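Local structure of mitomycin biosynthesis 6-O-methyltransferase (Streptomyces lavendulae, 3GWZ) at residues A[139-144]-A[158-163]; A[271-276]-A[302-307]; A[306-311]-A[358-363]. The protein transfers the methyl group of S-adenosyl-L-methionine to 6-demethylmitomycin A and B, forming the quinone methoxy group of mitomycins A and B. All blocks are in the same frame, centred on the assembly; numbering follows the deposited sequence.

Interaction 1 (A[139-144]-A[158-163]); sequences HWRAWE and DVANGT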
loop_
_atom_site.group_PDB
_atom_site.type_symbol
_atom_site.label_atom_id
_atom_site.label_comp_id
_atom_site.label_asym_id
_atom_site.label_seq_id
_atom_site.Cartn_x
_atom_site.Cartn_y
_atom_site.Cartn_z
ATOM N N HIS A 139 -15.174 -19.867 -8.675
ATOM C CA HIS A 139 -15.698 -19.906 -7.322
ATOM C C HIS A 139 -17.215 -19.688 -7.415
ATOM O O HIS A 139 -17.999 -20.523 -6.981
ATOM C CB HIS A 139 -15.021 -18.820 -6.486
ATOM C CG HIS A 139 -15.327 -18.879 -5.021
ATOM N ND1 HIS A 139 -16.580 -18.626 -4.508
ATOM C CD2 HIS A 139 -14.521 -19.099 -3.951
ATOM C CE1 HIS A 139 -16.545 -18.730 -3.192
ATOM N NE2 HIS A 139 -15.305 -19.010 -2.826
ATOM N N TRP A 140 -17.620 -18.567 -8.008
ATOM C CA TRP A 140 -19.043 -18.279 -8.203
ATOM C C TRP A 140 -19.748 -19.432 -8.935
ATOM O O TRP A 140 -20.890 -19.759 -8.624
ATOM C CB TRP A 140 -19.208 -16.968 -8.983
ATOM C CG TRP A 140 -20.615 -16.418 -9.076
ATOM C CD1 TRP A 140 -21.488 -16.556 -10.123
ATOM C CD2 TRP A 140 -21.279 -15.586 -8.111
ATOM N NE1 TRP A 140 -22.661 -15.888 -9.856
ATOM C CE2 TRP A 140 -22.559 -15.285 -8.627
ATOM C CE3 TRP A 140 -20.923 -15.085 -6.853
ATOM C CZ2 TRP A 140 -23.482 -14.504 -7.932
ATOM C CZ3 TRP A 140 -21.839 -14.312 -6.161
ATOM C CH2 TRP A 140 -23.106 -14.021 -6.705
ATOM N N ARG A 141 -19.081 -20.046 -9.908
ATOM C CA ARG A 141 -19.751 -21.107 -10.673
ATOM C C ARG A 141 -20.002 -22.378 -9.869
ATOM O O ARG A 141 -20.951 -23.116 -10.139
ATOM C CB ARG A 141 -19.031 -21.451 -11.982
ATOM C CG ARG A 141 -19.968 -22.208 -12.929
ATOM C CD ARG A 141 -19.381 -22.497 -14.296
ATOM N NE ARG A 141 -19.198 -21.287 -15.089
ATOM C CZ ARG A 141 -19.482 -21.193 -16.383
ATOM N NH1 ARG A 141 -19.983 -22.241 -17.032
ATOM N NH2 ARG A 141 -19.268 -20.050 -17.026
ATOM N N ALA A 142 -19.167 -22.646 -8.874
ATOM C CA ALA A 142 -19.441 -23.793 -8.015
ATOM C C ALA A 142 -20.783 -23.604 -7.318
ATOM O O ALA A 142 -21.553 -24.560 -7.150
ATOM C CB ALA A 142 -18.299 -23.999 -6.995
ATOM N N TRP A 143 -21.084 -22.359 -6.939
ATOM C CA TRP A 143 -22.365 -22.028 -6.302
ATOM C C TRP A 143 -23.540 -22.128 -7.278
ATOM O O TRP A 143 -24.672 -22.426 -6.880
ATOM C CB TRP A 143 -22.311 -20.631 -5.659
ATOM C CG TRP A 143 -21.467 -20.675 -4.431
ATOM C CD1 TRP A 143 -20.144 -20.353 -4.323
ATOM C CD2 TRP A 143 -21.876 -21.143 -3.146
ATOM N NE1 TRP A 143 -19.708 -20.571 -3.039
ATOM C CE2 TRP A 143 -20.754 -21.051 -2.293
ATOM C CE3 TRP A 143 -23.090 -21.608 -2.626
ATOM C CZ2 TRP A 143 -20.805 -21.419 -0.947
ATOM C CZ3 TRP A 143 -23.142 -21.975 -1.282
ATOM C CH2 TRP A 143 -22.002 -21.873 -0.457
ATOM N N GLU A 144 -23.265 -21.872 -8.550
ATOM C CA GLU A 144 -24.273 -22.055 -9.595
ATOM C C GLU A 144 -24.880 -23.450 -9.483
ATOM O O GLU A 144 -26.082 -23.630 -9.663
ATOM C CB GLU A 144 -23.624 -21.875 -10.965
ATOM C CG GLU A 144 -24.583 -21.996 -12.157
ATOM C CD GLU A 144 -23.835 -22.168 -13.455
ATOM O OE1 GLU A 144 -23.174 -21.203 -13.899
ATOM O OE2 GLU A 144 -23.887 -23.279 -14.020
ATOM N N ASP A 158 -16.643 -29.663 -9.428
ATOM C CA ASP A 158 -16.255 -30.480 -10.567
ATOM C C ASP A 158 -17.253 -30.360 -11.715
ATOM O O ASP A 158 -16.876 -30.151 -12.869
ATOM C CB ASP A 158 -16.091 -31.951 -10.139
ATOM C CG ASP A 158 -15.156 -32.123 -8.921
ATOM O OD1 ASP A 158 -15.357 -31.451 -7.883
ATOM O OD2 ASP A 158 -14.218 -32.949 -8.999
ATOM N N VAL A 159 -18.536 -30.481 -11.412
ATOM C CA VAL A 159 -19.529 -30.412 -12.470
ATOM C C VAL A 159 -19.586 -29.000 -13.069
ATOM O O VAL A 159 -19.792 -28.827 -14.269
ATOM C CB VAL A 159 -20.913 -30.893 -11.976
ATOM C CG1 VAL A 159 -21.556 -29.853 -11.084
ATOM C CG2 VAL A 159 -21.808 -31.225 -13.153
ATOM N N ALA A 160 -19.362 -27.990 -12.239
ATOM C CA ALA A 160 -19.401 -26.609 -12.707
ATOM C C ALA A 160 -18.194 -26.252 -13.578
ATOM O O ALA A 160 -18.323 -25.595 -14.610
ATOM C CB ALA A 160 -19.477 -25.660 -11.505
ATOM N N ASN A 161 -17.015 -26.683 -13.153
ATOM C CA ASN A 161 -15.774 -26.201 -13.740
ATOM C C ASN A 161 -14.974 -27.232 -14.538
ATOM O O ASN A 161 -13.954 -26.897 -15.130
ATOM C CB ASN A 161 -14.896 -25.613 -12.640
ATOM C CG ASN A 161 -15.540 -24.416 -11.980
ATOM O OD1 ASN A 161 -15.904 -23.460 -12.656
ATOM N ND2 ASN A 161 -15.695 -24.468 -10.658
ATOM N N GLY A 162 -15.421 -28.481 -14.535
ATOM C CA GLY A 162 -14.795 -29.509 -15.353
ATOM C C GLY A 162 -13.503 -30.044 -14.763
ATOM O O GLY A 162 -12.754 -30.741 -15.435
ATOM N N THR A 163 -13.246 -29.712 -13.501
ATOM C CA THR A 163 -12.054 -30.173 -12.793
ATOM C C THR A 163 -12.305 -30.002 -11.297
ATOM O O THR A 163 -13.215 -29.270 -10.908
ATOM C CB THR A 163 -10.781 -29.386 -13.217
ATOM O OG1 THR A 163 -9.620 -30.027 -12.677
ATOM C CG2 THR A 163 -10.828 -27.946 -12.711
HETATM O O HOH W 1 -20.180 -25.320 -16.423
#
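The guanidinium of Arg141 reaches Ala160 through one water, which lies at its edge and in its plane. This water accepts from Arg141 NH1 at 3.1 Å and donates to Ala160 O at 2.6 Å, whereas Ala160 O itself stands oblique to the guanidinium. The amide of Asn161 is turned 47° from the guanidinium plane, and its OD1 comes no nearer than 3.8 Å to Arg141 CB. Next to these groups, helices 137-144 and 157-161 pack closely where the methyl of Ala160 is turned to the other helix, its CB 4.0 Å from Ala142 CA. The same methyl, Ala160 CB, presses on the backbone at Arg141 O, 3.2 Å away. Arg141 leaves its helix with CG beside its own carbonyl carbon (chi1 -162°), which lays CG 3.8 Å from Ala160 CB and carries CD past Ala160 O. At the dimer interface, Arg141 NE forms a salt bridge with Glu144 OE1 of the second subunit, and Glu144 OE2 of this chain answers with one to Arg141 NH2 of that subunit. Asn161 ND2 instead donates to Trp138 O. Direct contact between the segments is therefore mainly van der Waals, with polarity mediated by water, while the charge of Arg141 is probably balanced across the subunit interface.

Interaction 2 (A[271-276]-A[302-307]); sequences VYLIKH and RLLVID. With SAH (S-adenosyl-L-homocysteine), chain G.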
loop_
_atom_site.group_PDB
_atom_site.type_symbol
_atom_site.label_atom_id
_atom_site.label_comp_id
_atom_site.label_asym_id
_atom_site.label_seq_id
_atom_site.Cartn_x
_atom_site.Cartn_y
_atom_site.Cartn_z
ATOM N N VAL A 271 4.789 -34.198 18.351
ATOM C CA VAL A 271 3.458 -33.632 18.170
ATOM C C VAL A 271 3.135 -33.492 16.687
ATOM O O VAL A 271 3.961 -33.019 15.893
ATOM C CB VAL A 271 3.298 -32.285 18.925
ATOM C CG1 VAL A 271 4.329 -31.269 18.437
ATOM C CG2 VAL A 271 1.874 -31.735 18.775
ATOM N N TYR A 272 1.943 -33.947 16.311
ATOM C CA TYR A 272 1.450 -33.762 14.956
ATOM C C TYR A 272 0.331 -32.734 14.982
ATOM O O TYR A 272 -0.479 -32.713 15.911
ATOM C CB TYR A 272 0.942 -35.089 14.387
ATOM C CG TYR A 272 2.066 -36.076 14.163
ATOM C CD1 TYR A 272 2.669 -36.191 12.920
ATOM C CD2 TYR A 272 2.551 -36.858 15.208
ATOM C CE1 TYR A 272 3.718 -37.066 12.712
ATOM C CE2 TYR A 272 3.597 -37.748 15.010
ATOM C CZ TYR A 272 4.178 -37.846 13.767
ATOM O OH TYR A 272 5.220 -38.728 13.560
ATOM N N LEU A 273 0.297 -31.871 13.975
ATOM C CA LEU A 273 -0.740 -30.852 13.905
ATOM C C LEU A 273 -1.455 -30.988 12.572
ATOM O O LEU A 273 -0.825 -31.261 11.554
ATOM C CB LEU A 273 -0.145 -29.451 14.042
ATOM C CG LEU A 273 0.514 -29.088 15.380
ATOM C CD1 LEU A 273 1.903 -29.677 15.451
ATOM C CD2 LEU A 273 0.583 -27.584 15.541
ATOM N N ILE A 274 -2.771 -30.815 12.585
ATOM C CA ILE A 274 -3.567 -30.894 11.360
ATOM C C ILE A 274 -4.733 -29.907 11.480
ATOM O O ILE A 274 -5.700 -30.147 12.186
ATOM C CB ILE A 274 -4.018 -32.345 11.062
ATOM C CG1 ILE A 274 -4.674 -32.453 9.681
ATOM C CG2 ILE A 274 -4.946 -32.888 12.154
ATOM C CD1 ILE A 274 -4.752 -33.900 9.164
ATOM N N LYS A 275 -4.602 -28.769 10.810
ATOM C CA LYS A 275 -5.518 -27.650 11.010
ATOM C C LYS A 275 -6.268 -27.358 9.722
ATOM O O LYS A 275 -5.640 -27.136 8.688
ATOM C CB LYS A 275 -4.729 -26.400 11.440
ATOM C CG LYS A 275 -5.569 -25.137 11.567
ATOM C CD LYS A 275 -4.847 -24.030 12.345
ATOM C CE LYS A 275 -3.821 -23.276 11.492
ATOM N NZ LYS A 275 -4.450 -22.405 10.449
ATOM N N HIS A 276 -7.600 -27.368 9.801
ATOM C CA HIS A 276 -8.475 -27.083 8.671
ATOM C C HIS A 276 -8.162 -27.983 7.481
ATOM O O HIS A 276 -8.205 -27.554 6.320
ATOM C CB HIS A 276 -8.398 -25.601 8.277
ATOM C CG HIS A 276 -8.919 -24.676 9.331
ATOM N ND1 HIS A 276 -10.063 -24.942 10.054
ATOM C CD2 HIS A 276 -8.456 -23.485 9.783
ATOM C CE1 HIS A 276 -10.281 -23.957 10.908
ATOM N NE2 HIS A 276 -9.320 -23.059 10.761
ATOM N N ARG A 302 1.494 -36.837 20.572
ATOM C CA ARG A 302 0.173 -36.234 20.608
ATOM C C ARG A 302 -0.214 -35.715 19.223
ATOM O O ARG A 302 0.641 -35.262 18.460
ATOM C CB ARG A 302 0.114 -35.107 21.647
ATOM C CG ARG A 302 0.184 -35.584 23.101
ATOM C CD ARG A 302 -0.962 -36.535 23.416
ATOM N NE ARG A 302 -1.006 -36.925 24.824
ATOM C CZ ARG A 302 -0.525 -38.067 25.305
ATOM N NH1 ARG A 302 0.057 -38.946 24.496
ATOM N NH2 ARG A 302 -0.622 -38.329 26.603
ATOM N N LEU A 303 -1.499 -35.812 18.897
ATOM C CA LEU A 303 -2.026 -35.240 17.664
ATOM C C LEU A 303 -2.995 -34.131 18.030
ATOM O O LEU A 303 -3.864 -34.325 18.889
ATOM C CB LEU A 303 -2.756 -36.304 16.841
ATOM C CG LEU A 303 -3.639 -35.800 15.691
ATOM C CD1 LEU A 303 -2.807 -35.061 14.657
ATOM C CD2 LEU A 303 -4.374 -36.967 15.038
ATOM N N LEU A 304 -2.824 -32.966 17.408
ATOM C CA LEU A 304 -3.762 -31.866 17.582
ATOM C C LEU A 304 -4.586 -31.676 16.317
ATOM O O LEU A 304 -4.097 -31.156 15.318
ATOM C CB LEU A 304 -3.037 -30.555 17.898
ATOM C CG LEU A 304 -2.028 -30.575 19.049
ATOM C CD1 LEU A 304 -1.491 -29.164 19.292
ATOM C CD2 LEU A 304 -2.659 -31.147 20.315
ATOM N N VAL A 305 -5.840 -32.104 16.359
ATOM C CA VAL A 305 -6.754 -31.785 15.290
ATOM C C VAL A 305 -7.305 -30.392 15.584
ATOM O O VAL A 305 -7.955 -30.172 16.597
ATOM C CB VAL A 305 -7.891 -32.819 15.177
ATOM C CG1 VAL A 305 -8.964 -32.302 14.220
ATOM C CG2 VAL A 305 -7.338 -34.143 14.679
ATOM N N ILE A 306 -7.005 -29.441 14.710
ATOM C CA ILE A 306 -7.410 -28.061 14.931
ATOM C C ILE A 306 -8.431 -27.677 13.871
ATOM O O ILE A 306 -8.098 -27.524 12.699
ATOM C CB ILE A 306 -6.187 -27.126 14.900
ATOM C CG1 ILE A 306 -5.161 -27.605 15.938
ATOM C CG2 ILE A 306 -6.599 -25.679 15.163
ATOM C CD1 ILE A 306 -3.794 -26.951 15.817
ATOM N N ASP A 307 -9.689 -27.563 14.267
ATOM C CA ASP A 307 -10.715 -27.322 13.259
ATOM C C ASP A 307 -11.952 -26.656 13.839
ATOM O O ASP A 307 -12.035 -26.403 15.045
ATOM C CB ASP A 307 -11.075 -28.624 12.521
ATOM C CG ASP A 307 -11.036 -28.466 10.999
ATOM O OD1 ASP A 307 -11.430 -27.387 10.503
ATOM O OD2 ASP A 307 -10.611 -29.417 10.296
HETATM N N SAH G . -3.282 -26.122 7.450
HETATM C CA SAH G . -3.374 -24.898 6.583
HETATM C CB SAH G . -4.091 -25.135 5.239
HETATM C CG SAH G . -5.542 -25.649 5.316
HETATM S SD SAH G . -6.291 -25.755 3.696
HETATM C C SAH G . -4.077 -23.806 7.339
HETATM O O SAH G . -3.989 -22.637 6.949
HETATM O OXT SAH G . -4.736 -24.058 8.357
HETATM C "C5'" SAH G . -6.056 -27.491 3.367
HETATM C "C4'" SAH G . -4.662 -27.835 2.802
HETATM O "O4'" SAH G . -4.519 -29.238 2.477
HETATM C "C3'" SAH G . -4.238 -27.086 1.534
HETATM O "O3'" SAH G . -3.120 -26.239 1.845
HETATM C "C2'" SAH G . -3.806 -28.162 0.533
HETATM O "O2'" SAH G . -2.596 -27.850 -0.168
HETATM C "C1'" SAH G . -3.533 -29.347 1.429
HETATM N N9 SAH G . -3.714 -30.668 0.788
HETATM C C8 SAH G . -4.793 -31.079 0.084
HETATM N N7 SAH G . -4.632 -32.363 -0.327
HETATM C C5 SAH G . -3.431 -32.783 0.139
HETATM C C6 SAH G . -2.649 -34.033 0.083
HETATM N N6 SAH G . -3.164 -35.097 -0.580
HETATM N N1 SAH G . -1.434 -34.061 0.695
HETATM C C2 SAH G . -0.947 -32.994 1.345
HETATM N N3 SAH G . -1.609 -31.821 1.440
HETATM C C4 SAH G . -2.830 -31.665 0.870
HETATM O O HOH W 2 -8.076 -30.527 10.497
#
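His276 and Asp307 meet just past strand 271-275 and near the C-terminal end of strand 302-308, at the C-terminal ends of the parallel strands in the Rossmann-like sheet of a class I methyltransferase. His276 ND1 donates to Asp307 OD1 at 2.8 Å, with the acceptor near the ring plane; seen from the carboxylate, the donor stands 49° above its plane, and ring and carboxylate are 68° apart. His276 NE2 is held in turn by Glu190. Beside this pair, the cofactor product S-adenosyl-L-homocysteine is gripped twice by Lys275: the ligand amine N donates to Lys275 O at 2.8 Å, and Lys275 NZ donates to ligand OXT at 2.7 Å. Ser187 and Glu190 also bind NZ. The lysine chain bends at chi3 and chi4, bringing NZ back to the ligand carboxylate after CD has passed Ile306 CG2 at 3.7 Å. Behind the site, strands 271-275 and 302-307 run 13° from parallel, joined by a backbone ladder from Tyr272 N to His276 N as part of a beta-alpha-beta unit through helix 283-296. Ile274 and Val305 lie side by side on the face covered by that helix, their CG2 methyls 3.7 Å apart. A water donates to both Ile274 O and Asp307 OD2, the latter at 2.8 Å.

Interaction 3 (A[306-311]-A[358-363]); sequences IDNLID and AGPVRI
Pro360 O is gripped by two donors, Leu309 N and a water, each at 3.0 Å. The backbone bond is almost straight at its hydrogen (176°), yet Leu309 N stands 45° above the carbonyl plane. The water also donates to Leu309 O, bridging the two segments beside that bond. Farther in, Asp307 and Arg362 form an antiparallel hydrogen-bonded pair: Arg362 N reaches Asp307 O at 2.9 Å, while the return bond from Asp307 N to Arg362 O is longer at 3.3 Å. Asn308 and Val361 face each other in a non-hydrogen-bonded pair, Asn308 OD1 lying 3.3 Å from Val361 CG2. The amide's other end, ND2, donates to Glu333. Asn308 binds substrate, and its backbone N is held by Asp307 OD1 at 3.0 Å, so the aspartate that bonds His276 also anchors the backbone of the substrate-binding residue. The Leu309 side chain crosses that of Arg362 at about a right angle, CD2 lying 4.1 Å from Arg362 CD, before the arginine chain bends at chi3 (76°) and sends NE to Ser353. These are the antiparallel neighbours of the methyltransferase sheet, 302-308 and 361-368. Helix 173-197 packs on the face of Ile306, Val361 and Ile363, helix 336-344 meets Leu309, and helix 316-329 touches Pro360 and Ile310.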
loop_
_atom_site.group_PDB
_atom_site.type_symbol
_atom_site.label_atom_id
_atom_site.label_comp_id
_atom_site.label_asym_id
_atom_site.label_seq_id
_atom_site.Cartn_x
_atom_site.Cartn_y
_atom_site.Cartn_z
ATOM N N ILE A 306 -7.005 -29.441 14.710
ATOM C CA ILE A 306 -7.410 -28.061 14.931
ATOM C C ILE A 306 -8.431 -27.677 13.871
ATOM O O ILE A 306 -8.098 -27.524 12.699
ATOM C CB ILE A 306 -6.187 -27.126 14.900
ATOM C CG1 ILE A 306 -5.161 -27.605 15.938
ATOM C CG2 ILE A 306 -6.599 -25.679 15.163
ATOM C CD1 ILE A 306 -3.794 -26.951 15.817
ATOM N N ASP A 307 -9.689 -27.563 14.267
ATOM C CA ASP A 307 -10.715 -27.322 13.259
ATOM C C ASP A 307 -11.952 -26.656 13.839
ATOM O O ASP A 307 -12.035 -26.403 15.045
ATOM C CB ASP A 307 -11.075 -28.624 12.521
ATOM C CG ASP A 307 -11.036 -28.466 10.999
ATOM O OD1 ASP A 307 -11.430 -27.387 10.503
ATOM O OD2 ASP A 307 -10.611 -29.417 10.296
ATOM N N ASN A 308 -12.890 -26.334 12.957
ATOM C CA ASN A 308 -14.151 -25.752 13.363
ATOM C C ASN A 308 -15.012 -26.877 13.922
ATOM O O ASN A 308 -15.230 -27.879 13.248
ATOM C CB ASN A 308 -14.822 -25.081 12.159
ATOM C CG ASN A 308 -13.908 -24.068 11.468
ATOM O OD1 ASN A 308 -13.232 -23.282 12.127
ATOM N ND2 ASN A 308 -13.882 -24.090 10.138
ATOM N N LEU A 309 -15.470 -26.741 15.158
ATOM C CA LEU A 309 -16.333 -27.766 15.733
ATOM C C LEU A 309 -17.775 -27.298 15.815
ATOM O O LEU A 309 -18.049 -26.184 16.252
ATOM C CB LEU A 309 -15.843 -28.210 17.116
ATOM C CG LEU A 309 -14.994 -29.489 17.107
ATOM C CD1 LEU A 309 -13.812 -29.326 16.184
ATOM C CD2 LEU A 309 -14.533 -29.849 18.504
ATOM N N ILE A 310 -18.686 -28.167 15.394
ATOM C CA ILE A 310 -20.118 -27.906 15.482
ATOM C C ILE A 310 -20.621 -28.274 16.869
ATOM O O ILE A 310 -20.492 -29.427 17.295
ATOM C CB ILE A 310 -20.888 -28.771 14.478
ATOM C CG1 ILE A 310 -20.462 -28.427 13.049
ATOM C CG2 ILE A 310 -22.410 -28.625 14.688
ATOM C CD1 ILE A 310 -20.777 -27.001 12.667
ATOM N N ASP A 311 -21.176 -27.294 17.573
ATOM C CA ASP A 311 -21.785 -27.544 18.869
ATOM C C ASP A 311 -23.303 -27.462 18.761
ATOM O O ASP A 311 -23.866 -27.584 17.668
ATOM C CB ASP A 311 -21.248 -26.584 19.938
ATOM C CG ASP A 311 -21.556 -25.130 19.636
ATOM O OD1 ASP A 311 -22.430 -24.858 18.785
ATOM O OD2 ASP A 311 -20.923 -24.252 20.259
ATOM N N ALA A 358 -11.649 -16.696 19.225
ATOM C CA ALA A 358 -13.075 -16.592 18.937
ATOM C C ALA A 358 -13.475 -17.517 17.792
ATOM O O ALA A 358 -12.624 -18.007 17.051
ATOM C CB ALA A 358 -13.446 -15.153 18.613
ATOM N N GLY A 359 -14.776 -17.750 17.654
ATOM C CA GLY A 359 -15.289 -18.610 16.604
ATOM C C GLY A 359 -15.517 -20.032 17.079
ATOM O O GLY A 359 -15.598 -20.290 18.280
ATOM N N PRO A 360 -15.619 -20.958 16.131
ATOM C CA PRO A 360 -15.840 -22.367 16.453
ATOM C C PRO A 360 -14.545 -23.171 16.515
ATOM O O PRO A 360 -14.601 -24.367 16.766
ATOM C CB PRO A 360 -16.670 -22.871 15.269
ATOM C CG PRO A 360 -16.640 -21.773 14.233
ATOM C CD PRO A 360 -15.707 -20.713 14.685
ATOM N N VAL A 361 -13.401 -22.544 16.276
ATOM C CA VAL A 361 -12.163 -23.315 16.233
ATOM C C VAL A 361 -11.821 -23.880 17.601
ATOM O O VAL A 361 -11.843 -23.163 18.597
ATOM C CB VAL A 361 -10.968 -22.482 15.760
ATOM C CG1 VAL A 361 -9.716 -23.365 15.724
ATOM C CG2 VAL A 361 -11.240 -21.882 14.394
ATOM N N ARG A 362 -11.494 -25.165 17.649
ATOM C CA ARG A 362 -11.022 -25.770 18.890
ATOM C C ARG A 362 -9.788 -26.610 18.618
ATOM O O ARG A 362 -9.550 -27.019 17.481
ATOM C CB ARG A 362 -12.114 -26.625 19.549
ATOM C CG ARG A 362 -13.211 -25.803 20.224
ATOM C CD ARG A 362 -14.116 -26.649 21.111
ATOM N NE ARG A 362 -13.495 -27.017 22.385
ATOM C CZ ARG A 362 -13.455 -26.225 23.456
ATOM N NH1 ARG A 362 -13.979 -25.010 23.410
ATOM N NH2 ARG A 362 -12.881 -26.644 24.575
ATOM N N ILE A 363 -9.000 -26.853 19.661
ATOM C CA ILE A 363 -7.857 -27.743 19.562
ATOM C C ILE A 363 -8.249 -29.058 20.215
ATOM O O ILE A 363 -8.530 -29.091 21.406
ATOM C CB ILE A 363 -6.625 -27.173 20.303
ATOM C CG1 ILE A 363 -6.170 -25.865 19.663
ATOM C CG2 ILE A 363 -5.474 -28.188 20.302
ATOM C CD1 ILE A 363 -5.320 -25.001 20.582
HETATM O O HOH W 3 -16.776 -24.950 18.718
#

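From the N terminus, interaction 1 comes first: helices 137-144 and 157-161 close a short, largely helical loop beside the second subunit, before interaction 2 opens. Interaction 2 then closes the crossover from strand 271-275 through helix 283-296 to strand 302-308. Interaction 3 begins on that last strand, sharing Ile306 and Asp307, and closes a longer loop holding helices 316-329 and 336-344 and strand 348-355. Interaction 1 thus precedes the others in series, while interaction 3 begins on the stretch where interaction 2 ends. Interactions 2 and 3 join three successive sheet strands and touch at His276 CE1 and Asn308 OD1, 3.3 Å apart. Interaction 1 stands clear, its nearest atoms about 14 Å from interaction 2 and about 13 Å from interaction 3.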